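Local coordinates for protein fusolin (Unidentified entomopoxvirus, PDB 4OW5) that enhances the virulence of entomopoxviruses, crystallises in vivo into viral spindles, and carries a chitin-binding domain of the lytic polysaccharide monooxygenase fold, at the interface of chains A and B. Numbering follows the deposited sequence. Chains: chain A/B, Fusolin.

The interface of chains A and B. Residues chain A 245-248, 250; chain B 43-44, 46-47.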
loop_
_atom_site.group_PDB
_atom_site.type_symbol
_atom_site.label_atom_id
_atom_site.label_comp_id
_atom_site.label_asym_id
_atom_site.label_seq_id
_atom_site.Cartn_x
_atom_site.Cartn_y
_atom_site.Cartn_z
ATOM N N ILE A 245 -8.371 24.570 4.013
ATOM C CA ILE A 245 -8.814 25.950 4.254
ATOM C C ILE A 245 -8.133 26.823 3.190
ATOM O O ILE A 245 -6.914 26.806 3.069
ATOM C CB ILE A 245 -8.502 26.426 5.702
ATOM C CG1 ILE A 245 -9.137 25.484 6.730
ATOM C CG2 ILE A 245 -8.953 27.914 5.945
ATOM C CD1 ILE A 245 -8.638 25.684 8.164
ATOM N N ARG A 246 -8.916 27.619 2.449
ATOM C CA ARG A 246 -8.413 28.511 1.406
ATOM C C ARG A 246 -8.262 29.931 1.954
ATOM O O ARG A 246 -8.971 30.312 2.889
ATOM C CB ARG A 246 -9.350 28.491 0.203
ATOM C CG ARG A 246 -9.227 27.181 -0.558
ATOM C CD ARG A 246 -10.077 27.123 -1.810
ATOM N NE ARG A 246 -9.480 26.232 -2.809
ATOM C CZ ARG A 246 -9.526 24.900 -2.787
ATOM N NH1 ARG A 246 -10.153 24.262 -1.803
ATOM N NH2 ARG A 246 -8.949 24.195 -3.751
ATOM N N PRO A 247 -7.332 30.724 1.410
ATOM C CA PRO A 247 -7.203 32.110 1.885
ATOM C C PRO A 247 -8.345 32.993 1.381
ATOM O O PRO A 247 -8.979 32.628 0.388
ATOM C CB PRO A 247 -5.887 32.564 1.267
ATOM C CG PRO A 247 -5.754 31.766 0.027
ATOM C CD PRO A 247 -6.447 30.458 0.260
ATOM N N PRO A 248 -8.626 34.135 2.039
ATOM C CA PRO A 248 -9.636 35.058 1.505
ATOM C C PRO A 248 -9.073 35.739 0.264
ATOM O O PRO A 248 -7.863 35.765 0.099
ATOM C CB PRO A 248 -9.892 36.033 2.672
ATOM C CG PRO A 248 -8.674 35.996 3.497
ATOM C CD PRO A 248 -7.931 34.709 3.209
ATOM N N MET A 250 -7.492 38.398 -1.849
ATOM C CA MET A 250 -6.743 39.582 -1.417
ATOM C C MET A 250 -5.842 40.156 -2.477
ATOM O O MET A 250 -5.324 39.435 -3.328
ATOM C CB MET A 250 -5.829 39.225 -0.210
ATOM C CG MET A 250 -6.553 39.036 1.094
ATOM S SD MET A 250 -5.501 38.219 2.343
ATOM C CE MET A 250 -4.373 39.507 2.719
ATOM N N ASN B 43 -3.911 30.210 6.421
ATOM C CA ASN B 43 -5.180 30.646 5.799
ATOM C C ASN B 43 -6.309 30.827 6.827
ATOM O O ASN B 43 -7.116 31.732 6.640
ATOM C CB ASN B 43 -5.614 29.695 4.692
ATOM C CG ASN B 43 -4.695 29.719 3.507
ATOM O OD1 ASN B 43 -3.975 30.672 3.286
ATOM N ND2 ASN B 43 -4.633 28.643 2.764
ATOM N N LYS B 44 -6.341 30.048 7.922
ATOM C CA LYS B 44 -7.352 30.180 8.985
ATOM C C LYS B 44 -7.259 31.557 9.666
ATOM O O LYS B 44 -8.278 32.227 9.868
ATOM C CB LYS B 44 -7.197 29.072 10.016
ATOM C CG LYS B 44 -8.312 29.011 11.074
ATOM C CD LYS B 44 -7.987 27.822 11.998
ATOM C CE LYS B 44 -8.929 27.648 13.155
ATOM N NZ LYS B 44 -8.642 26.376 13.867
ATOM N N LEU B 46 -5.840 34.260 8.326
ATOM C CA LEU B 46 -6.177 35.294 7.340
ATOM C C LEU B 46 -7.685 35.419 7.203
ATOM O O LEU B 46 -8.179 36.521 7.063
ATOM C CB LEU B 46 -5.577 35.007 5.952
ATOM C CG LEU B 46 -4.047 35.178 5.804
ATOM C CD1 LEU B 46 -3.625 34.799 4.426
ATOM C CD2 LEU B 46 -3.596 36.608 6.083
ATOM N N GLN B 47 -8.412 34.287 7.213
ATOM C CA GLN B 47 -9.876 34.276 7.121
ATOM C C GLN B 47 -10.498 34.967 8.317
ATOM O O GLN B 47 -11.552 35.561 8.180
ATOM C CB GLN B 47 -10.412 32.828 7.035
ATOM C CG GLN B 47 -10.186 32.203 5.659
ATOM C CD GLN B 47 -11.107 32.727 4.576
ATOM O OE1 GLN B 47 -11.992 33.552 4.807
ATOM N NE2 GLN B 47 -10.912 32.250 3.361
#
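An extended, proline-containing loop of chain A, residues 245-250, lies across the C-terminal end of helix 32-47 of chain B. Two side-chain amides one helical turn apart, B:Asn43 and B:Gln47, hold successive backbone carbonyls of the loop. B:Asn43 ND2 donates to A:Ile245 O at 2.9 Å, the acceptor lying near the plane of the amide while the nitrogen stands above the carbonyl plane. B:Gln47 NE2 reaches A:Arg246 O at 2.8 Å in an almost straight bond (176° at H), again from above the carbonyl plane, with the acceptor in the plane of the amide (2° out of it). The B:Gln47 side chain folds back about the CB-CG bond (chi2 -74°), which turns its amide towards the loop backbone. Because both acceptors are main-chain atoms, the bonds probably sense the path of the extended backbone rather than the side chains of A:Ile245 and A:Arg246; the arginine side chain itself is poorly ordered.

The two prolines pack against the amide-bearing side chains. The B:Asn43 amide lies flat over one face of the A:Pro247 ring, OD1 above CB (3.4 Å) and ND2 above CD (3.6 Å), so the same group donates in its plane and covers the proline with its face. The A:Pro248 ring sits crosswise on B:Leu46, CD against CB at 3.6 Å, and its CB and CD flank the B:Gln47 amide. At the other end, A:Ile245 directs CG2, anti to its backbone N, towards B:Asn43 CB (4.0 Å), and CD1 approaches B:Lys44 CB at 4.1 Å. The lysine chain extends away beyond this point. A:Met250 adds a looser contact, SD to B:Leu46 CD1 at 4.4 Å.

In the deposited two-fold dimer, which the structure alone does not show to be the biological assembly, the segment after 3-10 helix 241-243 reaches over to the end of helix 32-47, in the helical region of the partner, well away from the partner's fibronectin type III-like beta-sandwich.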